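Local coordinates for protein peptidase, M20/M25/M40 family (Staphylococcus aureus, PDB 4EWT) that probably hydrolyses amide bonds in small acylated substrates, as a peptidase M20 family amidohydrolase with a two-manganese centre, at residues Q25-S30 / F92-K97; L82-D87 / M100-H105; D106-Y111 / V163-T168. All coordinates share one frame; numbering follows the deposited sequence.

Contact 1 lies at the surface and joins two loops, whereas contacts 2 and 3 are buried and both reach the manganese centre. Contacts 1 and 2 draw on the same long loop between strand 72-78 and helix 105-120, and they touch where Ser94 N is probably hydrogen-bonded to Glu86 OE1. Contact 2 supplies the bridging Cys103 and His105. Contact 3, starting on the next residue of the chain, sets helix 105-120 against strand 159-166 and adds His164 to one of the same two metals. The chemistry changes with depth: mostly backbone and amide groups in contact 1, a backbone bridge with apolar packing in contact 2, and paired histidines in contact 3.

Contact 1. Residues Q25-S30 / F92-K97; sequences QHPELS and FASQNK
This is a loop-to-loop contact at the surface: Gln25, His26 and Pro27, where the chain leaves helix 13-25, lie beside Phe92, Ser94, Gln95 and Asn96 of the long loop between strand 72-78 and helix 105-120. The two backbones run roughly the same way and come close, with 4.1 Å between Gln25 CA and Ser94 CA. One nearly straight backbone hydrogen bond joins them, from Gln95 N to Gln25 O at 3.0 Å with an N-H...O angle of 174°. The Gln25 side chain, extended beyond CG, crosses that of Phe92 at about a right angle; its CG rests on Phe92 O at 3.3 Å, and its NE2 reaches Phe92 CA at 3.5 Å. The Phe92 ring itself leads off to meet the ring of His24 and to pack on Arg20 and Arg21 of helix 13-25. Gln95 has CG between its backbone N and carbonyl carbon (chi1 66°), and its extended chain carries OE1 to 2.7 Å from His26 NE2. There the amide and imidazole planes stand 83° apart, and OE1 approaches the ring obliquely. On its way, Gln95 CG passes close to Gln25 O. Next along the chain, Pro27 CG lies against Ser94 OG at 3.2 Å, while Asn96 CB lies 3.7 Å from Pro27 O. Ser94 OG accepts a hydrogen bond from Asn96 N, forming an ST turn, and is also hydrogen-bonded to Val99 O. The hydroxyl beside the proline ring is therefore already gripped by its own loop, and meets Pro27 by packing alone. Gln95 N to Gln25 O is thus the one hydrogen bond established between the loops, and packing of aliphatic and polar side-chain parts around it does the rest.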
ATOM      1  N   GLN A  25     -31.458 -26.363 -26.805  1.00 52.96           N
ATOM      2  CA  GLN A  25     -30.654 -27.244 -27.653  1.00 56.77           C
ATOM      3  C   GLN A  25     -29.901 -26.516 -28.762  1.00 57.10           C
ATOM      4  O   GLN A  25     -28.849 -26.989 -29.219  1.00 59.74           O
ATOM      5  CB  GLN A  25     -31.544 -28.329 -28.291  1.00 58.94           C
ATOM      6  CG  GLN A  25     -31.267 -29.737 -27.783  1.00 63.50           C
ATOM      7  CD  GLN A  25     -32.074 -30.817 -28.492  1.00 67.66           C
ATOM      8  OE1 GLN A  25     -32.612 -30.612 -29.584  1.00 67.98           O
ATOM      9  NE2 GLN A  25     -32.155 -31.981 -27.866  1.00 71.22           N
ATOM     10  N   HIS A  26     -30.450 -25.386 -29.207  1.00 54.36           N
ATOM     11  CA  HIS A  26     -29.875 -24.642 -30.328  1.00 55.52           C
ATOM     12  C   HIS A  26     -29.499 -23.212 -29.945  1.00 52.77           C
ATOM     13  O   HIS A  26     -29.949 -22.266 -30.598  1.00 51.70           O
ATOM     14  CB  HIS A  26     -30.835 -24.629 -31.528  1.00 56.20           C
ATOM     15  CG  HIS A  26     -30.927 -25.935 -32.256  1.00 60.63           C
ATOM     16  ND1 HIS A  26     -32.041 -26.746 -32.194  1.00 61.98           N
ATOM     17  CD2 HIS A  26     -30.048 -26.565 -33.073  1.00 65.35           C
ATOM     18  CE1 HIS A  26     -31.846 -27.819 -32.942  1.00 65.88           C
ATOM     19  NE2 HIS A  26     -30.644 -27.734 -33.486  1.00 68.56           N
ATOM     20  N   PRO A  27     -28.660 -23.045 -28.898  1.00 52.10           N
ATOM     21  CA  PRO A  27     -28.319 -21.688 -28.466  1.00 49.76           C
ATOM     22  C   PRO A  27     -27.355 -21.011 -29.433  1.00 51.55           C
ATOM     23  O   PRO A  27     -26.531 -21.681 -30.068  1.00 54.99           O
ATOM     24  CB  PRO A  27     -27.643 -21.916 -27.115  1.00 48.98           C
ATOM     25  CG  PRO A  27     -26.977 -23.242 -27.264  1.00 52.50           C
ATOM     26  CD  PRO A  27     -27.893 -24.062 -28.147  1.00 53.92           C
ATOM     27  N   GLU A  28     -27.473 -19.694 -29.553  1.00 49.80           N
ATOM     28  CA  GLU A  28     -26.551 -18.921 -30.374  1.00 51.71           C
ATOM     29  C   GLU A  28     -26.026 -17.709 -29.634  1.00 49.80           C
ATOM     30  O   GLU A  28     -26.741 -17.092 -28.844  1.00 46.54           O
ATOM     31  CB  GLU A  28     -27.216 -18.476 -31.665  1.00 52.57           C
ATOM     32  CG  GLU A  28     -27.383 -19.585 -32.684  1.00 56.56           C
ATOM     33  CD  GLU A  28     -28.365 -19.220 -33.763  1.00 57.65           C
ATOM     34  OE1 GLU A  28     -29.374 -18.549 -33.445  1.00 55.78           O
ATOM     35  OE2 GLU A  28     -28.129 -19.599 -34.925  1.00 61.52           O
ATOM     36  N   LEU A  29     -24.773 -17.374 -29.922  1.00 51.78           N
ATOM     37  CA  LEU A  29     -24.079 -16.241 -29.313  1.00 50.91           C
ATOM     38  C   LEU A  29     -24.693 -14.893 -29.678  1.00 49.51           C
ATOM     39  O   LEU A  29     -25.361 -14.764 -30.711  1.00 49.88           O
ATOM     40  CB  LEU A  29     -22.605 -16.263 -29.742  1.00 53.63           C
ATOM     41  CG  LEU A  29     -21.535 -16.873 -28.835  1.00 54.58           C
ATOM     42  CD1 LEU A  29     -22.090 -17.710 -27.701  1.00 52.10           C
ATOM     43  CD2 LEU A  29     -20.551 -17.675 -29.674  1.00 59.56           C
ATOM     44  N   SER A  30     -24.438 -13.896 -28.829  1.00 47.97           N
ATOM     45  CA  SER A  30     -24.840 -12.511 -29.076  1.00 47.38           C
ATOM     46  C   SER A  30     -24.283 -12.013 -30.410  1.00 50.83           C
ATOM     47  O   SER A  30     -23.106 -12.209 -30.706  1.00 53.14           O
ATOM     48  CB  SER A  30     -24.352 -11.601 -27.947  1.00 45.70           C
ATOM     49  OG  SER A  30     -24.720 -12.096 -26.672  1.00 43.06           O
ATOM     50  N   PHE A  92     -31.657 -32.372 -23.473  1.00 64.68           N
ATOM     51  CA  PHE A  92     -31.759 -31.260 -24.420  1.00 61.69           C
ATOM     52  C   PHE A  92     -30.645 -30.225 -24.230  1.00 60.19           C
ATOM     53  O   PHE A  92     -30.815 -29.043 -24.560  1.00 56.80           O
ATOM     54  CB  PHE A  92     -33.139 -30.583 -24.322  1.00 57.98           C
ATOM     55  CG  PHE A  92     -33.561 -30.252 -22.916  1.00 55.38           C
ATOM     56  CD1 PHE A  92     -34.210 -31.196 -22.127  1.00 56.61           C
ATOM     57  CD2 PHE A  92     -33.327 -28.991 -22.387  1.00 52.85           C
ATOM     58  CE1 PHE A  92     -34.604 -30.895 -20.826  1.00 55.52           C
ATOM     59  CE2 PHE A  92     -33.720 -28.680 -21.087  1.00 52.07           C
ATOM     60  CZ  PHE A  92     -34.361 -29.638 -20.305  1.00 52.96           C
ATOM     61  N   ALA A  93     -29.509 -30.675 -23.698  1.00 62.87           N
ATOM     62  CA  ALA A  93     -28.340 -29.809 -23.534  1.00 62.18           C
ATOM     63  C   ALA A  93     -27.848 -29.378 -24.910  1.00 62.77           C
ATOM     64  O   ALA A  93     -27.958 -30.134 -25.879  1.00 65.34           O
ATOM     65  CB  ALA A  93     -27.230 -30.527 -22.757  1.00 65.34           C
ATOM     66  N   SER A  94     -27.324 -28.157 -24.983  1.00 60.71           N
ATOM     67  CA  SER A  94     -26.822 -27.565 -26.226  1.00 61.55           C
ATOM     68  C   SER A  94     -25.979 -28.436 -27.155  1.00 66.48           C
ATOM     69  O   SER A  94     -24.975 -29.015 -26.733  1.00 69.16           O
ATOM     70  CB  SER A  94     -25.896 -26.394 -25.902  1.00 59.69           C
ATOM     71  OG  SER A  94     -25.212 -25.955 -27.063  1.00 60.81           O
ATOM     72  N   GLN A  95     -26.396 -28.530 -28.415  1.00 68.12           N
ATOM     73  CA  GLN A  95     -25.619 -29.289 -29.395  1.00 73.34           C
ATOM     74  C   GLN A  95     -24.713 -28.360 -30.211  1.00 73.83           C
ATOM     75  O   GLN A  95     -24.065 -28.786 -31.170  1.00 77.95           O
ATOM     76  CB  GLN A  95     -26.522 -30.150 -30.288  1.00 75.51           C
ATOM     77  CG  GLN A  95     -27.446 -29.375 -31.207  1.00 74.41           C
ATOM     78  CD  GLN A  95     -28.311 -30.274 -32.061  1.00 78.42           C
ATOM     79  OE1 GLN A  95     -28.971 -29.811 -32.989  1.00 79.06           O
ATOM     80  NE2 GLN A  95     -28.319 -31.568 -31.752  1.00 82.39           N
ATOM     81  N   ASN A  96     -24.672 -27.092 -29.809  1.00 70.18           N
ATOM     82  CA  ASN A  96     -23.774 -26.106 -30.394  1.00 70.17           C
ATOM     83  C   ASN A  96     -22.563 -25.926 -29.470  1.00 69.99           C
ATOM     84  O   ASN A  96     -22.594 -25.120 -28.536  1.00 66.31           O
ATOM     85  CB  ASN A  96     -24.533 -24.787 -30.631  1.00 66.68           C
ATOM     86  CG  ASN A  96     -23.671 -23.698 -31.282  1.00 68.19           C
ATOM     87  OD1 ASN A  96     -24.016 -22.516 -31.222  1.00 66.23           O
ATOM     88  ND2 ASN A  96     -22.558 -24.090 -31.904  1.00 73.53           N
ATOM     89  N   LYS A  97     -21.505 -26.691 -29.744  1.00 73.63           N
ATOM     90  CA  LYS A  97     -20.329 -26.785 -28.869  1.00 74.35           C
ATOM     91  C   LYS A  97     -19.827 -25.433 -28.350  1.00 70.89           C
ATOM     92  O   LYS A  97     -19.607 -24.499 -29.122  1.00 70.43           O
ATOM     93  CB  LYS A  97     -19.200 -27.545 -29.571  1.00 79.82           C
TER

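Contact 2. Residues L82-D87 / M100-H105; sequences LPITED and MHACGH. With MN (manganese (II) ion), chain F; MN (manganese (II) ion), chain E.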
ATOM      1  N   LEU A  82     -24.763 -17.729 -24.301  1.00 44.46           N
ATOM      2  CA  LEU A  82     -23.421 -17.370 -23.816  1.00 45.65           C
ATOM      3  C   LEU A  82     -22.325 -18.344 -24.283  1.00 49.07           C
ATOM      4  O   LEU A  82     -22.627 -19.499 -24.595  1.00 51.06           O
ATOM      5  CB  LEU A  82     -23.429 -17.313 -22.288  1.00 44.26           C
ATOM      6  CG  LEU A  82     -24.168 -16.158 -21.618  1.00 41.68           C
ATOM      7  CD1 LEU A  82     -24.675 -16.590 -20.251  1.00 41.57           C
ATOM      8  CD2 LEU A  82     -23.262 -14.943 -21.509  1.00 41.43           C
ATOM      9  N   PRO A  83     -21.051 -17.882 -24.331  1.00 50.30           N
ATOM     10  CA  PRO A  83     -19.920 -18.755 -24.689  1.00 53.82           C
ATOM     11  C   PRO A  83     -19.498 -19.679 -23.534  1.00 54.67           C
ATOM     12  O   PRO A  83     -18.441 -19.482 -22.929  1.00 55.26           O
ATOM     13  CB  PRO A  83     -18.801 -17.758 -25.023  1.00 54.65           C
ATOM     14  CG  PRO A  83     -19.105 -16.563 -24.172  1.00 51.27           C
ATOM     15  CD  PRO A  83     -20.617 -16.481 -24.141  1.00 48.85           C
ATOM     16  N   ILE A  84     -20.332 -20.677 -23.245  1.00 54.87           N
ATOM     17  CA  ILE A  84     -20.144 -21.568 -22.098  1.00 55.73           C
ATOM     18  C   ILE A  84     -20.413 -23.018 -22.505  1.00 58.78           C
ATOM     19  O   ILE A  84     -21.419 -23.311 -23.158  1.00 58.34           O
ATOM     20  CB  ILE A  84     -21.080 -21.157 -20.919  1.00 52.73           C
ATOM     21  CG1 ILE A  84     -20.631 -19.817 -20.312  1.00 50.44           C
ATOM     22  CG2 ILE A  84     -21.137 -22.239 -19.843  1.00 54.13           C
ATOM     23  CD1 ILE A  84     -21.737 -19.039 -19.659  1.00 46.52           C
ATOM     24  N   THR A  85     -19.562 -23.920 -22.064  1.00 61.71           N
ATOM     25  CA  THR A  85     -19.707 -25.315 -22.355  1.00 65.06           C
ATOM     26  C   THR A  85     -20.653 -25.957 -21.381  1.00 64.50           C
ATOM     27  O   THR A  85     -20.365 -26.010 -20.214  1.00 64.65           O
ATOM     28  CB  THR A  85     -18.352 -25.982 -22.269  1.00 68.87           C
ATOM     29  OG1 THR A  85     -17.585 -25.576 -23.394  1.00 69.83           O
ATOM     30  CG2 THR A  85     -18.504 -27.447 -22.284  1.00 72.85           C
ATOM     31  N   GLU A  86     -21.792 -26.451 -21.872  1.00 64.41           N
ATOM     32  CA  GLU A  86     -22.868 -26.949 -21.005  1.00 63.47           C
ATOM     33  C   GLU A  86     -22.499 -28.268 -20.327  1.00 67.20           C
ATOM     34  O   GLU A  86     -21.956 -29.178 -20.959  1.00 70.47           O
ATOM     35  CB  GLU A  86     -24.196 -27.068 -21.763  1.00 62.44           C
ATOM     36  CG  GLU A  86     -25.371 -27.555 -20.895  1.00 61.61           C
ATOM     37  CD  GLU A  86     -26.748 -27.275 -21.488  1.00 58.55           C
ATOM     38  OE1 GLU A  86     -26.839 -26.718 -22.606  1.00 57.52           O
ATOM     39  OE2 GLU A  86     -27.750 -27.618 -20.823  1.00 56.72           O
ATOM     40  N   ASP A  87     -22.869 -28.388 -19.071  1.00 66.76           N
ATOM     41  CA  ASP A  87     -22.489 -29.492 -18.247  1.00 70.45           C
ATOM     42  C   ASP A  87     -23.550 -30.175 -17.469  1.00 70.92           C
ATOM     43  O   ASP A  87     -23.316 -31.003 -16.624  1.00 74.37           O
ATOM     44  CB  ASP A  87     -21.261 -29.124 -17.473  1.00 71.24           C
ATOM     45  CG  ASP A  87     -20.267 -30.210 -17.454  1.00 76.26           C
ATOM     46  OD1 ASP A  87     -19.874 -30.656 -18.553  1.00 79.70           O
ATOM     47  OD2 ASP A  87     -19.899 -30.618 -16.348  1.00 79.10           O
ATOM     48  N   MET A 100     -24.160 -22.088 -24.673  1.00 50.55           N
ATOM     49  CA  MET A 100     -25.208 -22.558 -23.761  1.00 48.96           C
ATOM     50  C   MET A 100     -26.144 -21.421 -23.328  1.00 45.32           C
ATOM     51  O   MET A 100     -25.682 -20.306 -23.042  1.00 43.59           O
ATOM     52  CB  MET A 100     -24.558 -23.154 -22.506  1.00 50.10           C
ATOM     53  CG  MET A 100     -25.531 -23.515 -21.388  1.00 49.03           C
ATOM     54  SD  MET A 100     -24.707 -23.914 -19.832  1.00 50.12           S
ATOM     55  CE  MET A 100     -26.143 -24.357 -18.853  1.00 49.01           C
ATOM     56  N   HIS A 101     -27.446 -21.708 -23.255  1.00 44.19           N
ATOM     57  CA  HIS A 101     -28.398 -20.787 -22.623  1.00 41.60           C
ATOM     58  C   HIS A 101     -28.278 -20.848 -21.097  1.00 41.25           C
ATOM     59  O   HIS A 101     -29.114 -21.465 -20.422  1.00 41.53           O
ATOM     60  CB  HIS A 101     -29.838 -21.062 -23.061  1.00 40.93           C
ATOM     61  CG  HIS A 101     -30.239 -20.341 -24.309  1.00 40.72           C
ATOM     62  ND1 HIS A 101     -30.346 -18.966 -24.374  1.00 38.46           N
ATOM     63  CD2 HIS A 101     -30.571 -20.806 -25.537  1.00 41.42           C
ATOM     64  CE1 HIS A 101     -30.720 -18.615 -25.592  1.00 38.90           C
ATOM     65  NE2 HIS A 101     -30.860 -19.712 -26.317  1.00 41.33           N
ATOM     66  N   ALA A 102     -27.233 -20.198 -20.577  1.00 40.64           N
ATOM     67  CA  ALA A 102     -26.894 -20.239 -19.160  1.00 40.77           C
ATOM     68  C   ALA A 102     -27.529 -19.119 -18.325  1.00 38.59           C
ATOM     69  O   ALA A 102     -27.143 -18.925 -17.167  1.00 38.68           O
ATOM     70  CB  ALA A 102     -25.358 -20.238 -18.985  1.00 42.12           C
ATOM     71  N   CYS A 103     -28.491 -18.395 -18.904  1.00 36.57           N
ATOM     72  CA  CYS A 103     -29.171 -17.279 -18.212  1.00 34.96           C
ATOM     73  C   CYS A 103     -30.703 -17.340 -18.334  1.00 33.89           C
ATOM     74  O   CYS A 103     -31.403 -16.409 -17.925  1.00 33.00           O
ATOM     75  CB  CYS A 103     -28.653 -15.927 -18.718  1.00 33.59           C
ATOM     76  SG  CYS A 103     -28.704 -14.576 -17.503  1.00 33.96           S
ATOM     77  N   GLY A 104     -31.214 -18.429 -18.907  1.00 34.60           N
ATOM     78  CA  GLY A 104     -32.652 -18.675 -18.977  1.00 33.72           C
ATOM     79  C   GLY A 104     -33.355 -17.897 -20.072  1.00 32.38           C
ATOM     80  O   GLY A 104     -34.578 -17.770 -20.054  1.00 31.64           O
ATOM     81  N   HIS A 105     -32.583 -17.383 -21.029  1.00 31.95           N
ATOM     82  CA  HIS A 105     -33.135 -16.625 -22.158  1.00 31.25           C
ATOM     83  C   HIS A 105     -34.002 -17.509 -23.065  1.00 31.71           C
ATOM     84  O   HIS A 105     -34.949 -17.032 -23.682  1.00 31.16           O
ATOM     85  CB  HIS A 105     -32.017 -15.967 -22.973  1.00 31.37           C
ATOM     86  CG  HIS A 105     -31.297 -14.867 -22.254  1.00 31.47           C
ATOM     87  ND1 HIS A 105     -30.399 -14.034 -22.887  1.00 31.92           N
ATOM     88  CD2 HIS A 105     -31.340 -14.459 -20.962  1.00 30.08           C
ATOM     89  CE1 HIS A 105     -29.920 -13.164 -22.021  1.00 31.02           C
ATOM     90  NE2 HIS A 105     -30.471 -13.402 -20.846  1.00 31.27           N
TER
HETATM   91 MN    MN F 402     -30.148 -12.764 -18.676  1.00 35.56          MN
HETATM   92 MN    MN E 401     -26.826 -13.219 -18.264  1.00 55.48          MN
HETATM   93  O   HOH W   1     -28.181 -24.586 -23.633  1.00 13.21           O
HETATM   94  O   HOH W   2     -28.180 -11.264 -18.771  1.00 31.85           O
HETATM   95  O   HOH W   3     -31.318 -11.000 -19.463  1.00 36.08           O
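Leu82 and Met100 pair through a single antiparallel bridge of the hydrogen-bonded kind, Leu82 N to Met100 O and Met100 N to Leu82 O, each 3.0 Å long. Inverse gamma turns centred on Pro83 and on His101 follow it, after which Ile84 to Glu86 pass along Met100. The Met100 side chain runs against Ile84 and Glu86. Its CB lies 3.2 Å from Ile84 O. With CG anti to the backbone N (chi1 172°) and the chain extended beyond it, CG, SD and CE run across Glu86, and SD also meets Ile84 CG2. Glu86 CB is 3.7 Å from Met100 SD, and the Glu86 side chain crosses the methionine at about a right angle, its aliphatic part lying on CG, SD and CE. Ala102 CB meets two methyls of the other segment, Leu82 CD1 and Ile84 CD1, both at 3.9 Å. Glu86 is well satisfied at its carboxylate: OE2 is hydrogen-bonded to His24 NE2, and OE1 takes Ser94 N as well as a water that in turn accepts from His101 N. Leu82 CD1 also touches Cys103 CB, and Cys103 SG bridges the two metals, 2.4 Å from one manganese and 2.6 Å from the other; a water bridges the same pair. His105 NE2 binds the second of these at 2.3 Å, directly after Gly104 at the N-cap position of helix 105-120. His164 adds to that metal, while Glu139 and His362 hold the first. Two metals sharing one bridging side chain are characteristic of the M20 family's dinuclear active site, and here the Leu82-Met100 bridge ties the loop that carries Cys103 to the neighbouring part of the same long loop.

Contact 3. Residues D106-Y111 / V163-T168; sequences DAHTAY and VHVMST. With MN (manganese (II) ion), chain F.
Beside the dinuclear manganese site, in the second shell, His108 of helix 105-120 packs on the metal ligand His164 of strand 159-166. The helix carries the imidazole edge onto the face of His164 in a T-shaped stack, with centroids 4.4 Å apart and planes at 75°. His108 CE1 sits over the centre of that ring, 3.4 Å from His164 CG. The same His108 ring accepts a hydrogen bond at NE2 from Val165 N, 2.9 Å long with an N-H...N angle of 163°, and Val165 CG2 packs close to NE2. Val163 O lies over one face of His108. His164 is itself fixed twice: NE2 binds the manganese at 2.3 Å, and ND1 donates to Val165 O at 2.8 Å. Farther along the helix Tyr111 OH touches Val163 CB at 3.6 Å and donates to a water 2.9 Å away, which donates in turn to Val163 O. His108 ND1 is hydrogen-bonded to Asp78 OD1. With NE2 accepting, the proton of His108 would thus sit on ND1, and the ring, held at both nitrogens, would help to hold the His164 ring in place.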
ATOM      1  N   ASP A 106     -33.668 -18.796 -23.142  1.00 33.20           N
ATOM      2  CA  ASP A 106     -34.522 -19.774 -23.815  1.00 33.91           C
ATOM      3  C   ASP A 106     -35.890 -19.856 -23.124  1.00 32.89           C
ATOM      4  O   ASP A 106     -36.928 -19.904 -23.798  1.00 31.90           O
ATOM      5  CB  ASP A 106     -33.853 -21.152 -23.853  1.00 36.45           C
ATOM      6  CG  ASP A 106     -33.443 -21.650 -22.470  1.00 37.12           C
ATOM      7  OD1 ASP A 106     -33.109 -20.825 -21.585  1.00 36.12           O
ATOM      8  OD2 ASP A 106     -33.465 -22.877 -22.270  1.00 37.64           O
ATOM      9  N   ALA A 107     -35.882 -19.849 -21.789  1.00 31.90           N
ATOM     10  CA  ALA A 107     -37.121 -19.866 -21.017  1.00 31.32           C
ATOM     11  C   ALA A 107     -37.890 -18.554 -21.150  1.00 29.60           C
ATOM     12  O   ALA A 107     -39.109 -18.568 -21.256  1.00 30.16           O
ATOM     13  CB  ALA A 107     -36.849 -20.179 -19.561  1.00 32.08           C
ATOM     14  N   HIS A 108     -37.189 -17.422 -21.170  1.00 28.25           N
ATOM     15  CA  HIS A 108     -37.856 -16.151 -21.425  1.00 26.84           C
ATOM     16  C   HIS A 108     -38.581 -16.141 -22.783  1.00 26.82           C
ATOM     17  O   HIS A 108     -39.726 -15.706 -22.881  1.00 25.53           O
ATOM     18  CB  HIS A 108     -36.889 -14.979 -21.332  1.00 26.01           C
ATOM     19  CG  HIS A 108     -36.190 -14.875 -20.010  1.00 25.98           C
ATOM     20  ND1 HIS A 108     -34.973 -14.248 -19.865  1.00 24.99           N
ATOM     21  CD2 HIS A 108     -36.528 -15.331 -18.780  1.00 25.62           C
ATOM     22  CE1 HIS A 108     -34.594 -14.312 -18.601  1.00 24.92           C
ATOM     23  NE2 HIS A 108     -35.515 -14.971 -17.923  1.00 25.72           N
ATOM     24  N   THR A 109     -37.907 -16.639 -23.814  1.00 27.27           N
ATOM     25  CA  THR A 109     -38.479 -16.686 -25.154  1.00 27.98           C
ATOM     26  C   THR A 109     -39.674 -17.647 -25.207  1.00 28.44           C
ATOM     27  O   THR A 109     -40.724 -17.319 -25.766  1.00 27.85           O
ATOM     28  CB  THR A 109     -37.390 -17.056 -26.181  1.00 29.12           C
ATOM     29  OG1 THR A 109     -36.312 -16.123 -26.047  1.00 29.09           O
ATOM     30  CG2 THR A 109     -37.919 -17.008 -27.614  1.00 29.29           C
ATOM     31  N   ALA A 110     -39.516 -18.804 -24.575  1.00 29.28           N
ATOM     32  CA  ALA A 110     -40.549 -19.837 -24.571  1.00 30.34           C
ATOM     33  C   ALA A 110     -41.889 -19.334 -24.035  1.00 29.93           C
ATOM     34  O   ALA A 110     -42.929 -19.458 -24.713  1.00 29.94           O
ATOM     35  CB  ALA A 110     -40.077 -21.071 -23.789  1.00 31.42           C
ATOM     36  N   TYR A 111     -41.870 -18.765 -22.831  1.00 29.22           N
ATOM     37  CA  TYR A 111     -43.112 -18.339 -22.194  1.00 29.06           C
ATOM     38  C   TYR A 111     -43.725 -17.155 -22.949  1.00 28.19           C
ATOM     39  O   TYR A 111     -44.943 -17.075 -23.076  1.00 28.16           O
ATOM     40  CB  TYR A 111     -42.920 -18.015 -20.703  1.00 28.86           C
ATOM     41  CG  TYR A 111     -42.641 -16.553 -20.420  1.00 28.56           C
ATOM     42  CD1 TYR A 111     -43.679 -15.614 -20.378  1.00 29.05           C
ATOM     43  CD2 TYR A 111     -41.345 -16.106 -20.197  1.00 28.52           C
ATOM     44  CE1 TYR A 111     -43.422 -14.263 -20.138  1.00 28.81           C
ATOM     45  CE2 TYR A 111     -41.081 -14.757 -19.944  1.00 29.12           C
ATOM     46  CZ  TYR A 111     -42.128 -13.845 -19.915  1.00 28.71           C
ATOM     47  OH  TYR A 111     -41.871 -12.511 -19.671  1.00 29.73           O
ATOM     48  N   VAL A 163     -39.311  -9.681 -17.487  1.00 24.57           N
ATOM     49  CA  VAL A 163     -39.211 -10.690 -16.458  1.00 26.05           C
ATOM     50  C   VAL A 163     -37.909 -11.426 -16.679  1.00 26.06           C
ATOM     51  O   VAL A 163     -37.515 -11.661 -17.821  1.00 25.64           O
ATOM     52  CB  VAL A 163     -40.405 -11.685 -16.507  1.00 27.00           C
ATOM     53  CG1 VAL A 163     -40.080 -12.979 -15.767  1.00 28.81           C
ATOM     54  CG2 VAL A 163     -41.643 -11.052 -15.917  1.00 27.61           C
ATOM     55  N   HIS A 164     -37.232 -11.749 -15.581  1.00 26.68           N
ATOM     56  CA  HIS A 164     -36.093 -12.641 -15.621  1.00 27.13           C
ATOM     57  C   HIS A 164     -36.335 -13.776 -14.639  1.00 29.11           C
ATOM     58  O   HIS A 164     -36.702 -13.538 -13.478  1.00 30.04           O
ATOM     59  CB  HIS A 164     -34.811 -11.884 -15.246  1.00 26.85           C
ATOM     60  CG  HIS A 164     -33.579 -12.424 -15.898  1.00 26.17           C
ATOM     61  ND1 HIS A 164     -33.032 -13.639 -15.556  1.00 27.44           N
ATOM     62  CD2 HIS A 164     -32.794 -11.918 -16.877  1.00 25.41           C
ATOM     63  CE1 HIS A 164     -31.954 -13.854 -16.287  1.00 29.87           C
ATOM     64  NE2 HIS A 164     -31.781 -12.821 -17.092  1.00 27.83           N
ATOM     65  N   VAL A 165     -36.164 -15.007 -15.113  1.00 30.56           N
ATOM     66  CA  VAL A 165     -36.107 -16.178 -14.234  1.00 33.56           C
ATOM     67  C   VAL A 165     -34.849 -16.115 -13.365  1.00 35.09           C
ATOM     68  O   VAL A 165     -33.764 -15.755 -13.846  1.00 34.16           O
ATOM     69  CB  VAL A 165     -36.110 -17.508 -15.022  1.00 34.47           C
ATOM     70  CG1 VAL A 165     -37.466 -17.731 -15.703  1.00 33.48           C
ATOM     71  CG2 VAL A 165     -34.953 -17.563 -16.044  1.00 34.36           C
ATOM     72  N   MET A 166     -35.006 -16.448 -12.087  1.00 37.64           N
ATOM     73  CA  MET A 166     -33.900 -16.434 -11.146  1.00 39.42           C
ATOM     74  C   MET A 166     -33.659 -17.814 -10.554  1.00 42.34           C
ATOM     75  O   MET A 166     -34.420 -18.276  -9.695  1.00 44.12           O
ATOM     76  CB  MET A 166     -34.158 -15.415 -10.042  1.00 40.33           C
ATOM     77  CG  MET A 166     -34.349 -13.990 -10.542  1.00 39.65           C
ATOM     78  SD  MET A 166     -32.923 -13.336 -11.428  1.00 39.73           S
ATOM     79  CE  MET A 166     -32.003 -12.604 -10.084  1.00 39.44           C
ATOM     80  N   SER A 167     -32.588 -18.460 -11.014  1.00 43.00           N
ATOM     81  CA  SER A 167     -32.228 -19.815 -10.582  1.00 46.09           C
ATOM     82  C   SER A 167     -31.829 -19.856  -9.110  1.00 48.29           C
ATOM     83  O   SER A 167     -31.639 -20.927  -8.537  1.00 51.19           O
ATOM     84  CB  SER A 167     -31.072 -20.346 -11.430  1.00 46.08           C
ATOM     85  OG  SER A 167     -29.847 -19.729 -11.056  1.00 46.00           O
ATOM     86  N   THR A 168     -31.725 -18.675  -8.513  1.00 47.52           N
ATOM     87  CA  THR A 168     -31.219 -18.491  -7.163  1.00 49.72           C
ATOM     88  C   THR A 168     -32.354 -18.098  -6.206  1.00 50.94           C
ATOM     89  O   THR A 168     -32.156 -17.991  -4.998  1.00 52.90           O
ATOM     90  CB  THR A 168     -30.074 -17.426  -7.189  1.00 48.15           C
ATOM     91  OG1 THR A 168     -28.892 -18.013  -7.756  1.00 48.66           O
ATOM     92  CG2 THR A 168     -29.750 -16.859  -5.807  1.00 50.43           C
TER
HETATM   93 MN    MN F 402     -30.148 -12.764 -18.676  1.00 35.56          MN
HETATM   94  O   HOH W   4     -39.099 -11.907 -20.018  1.00 20.47           O
HETATM   95  O   HOH W   2     -28.180 -11.264 -18.771  1.00 31.85           O
HETATM   96  O   HOH W   3     -31.318 -11.000 -19.463  1.00 36.08           O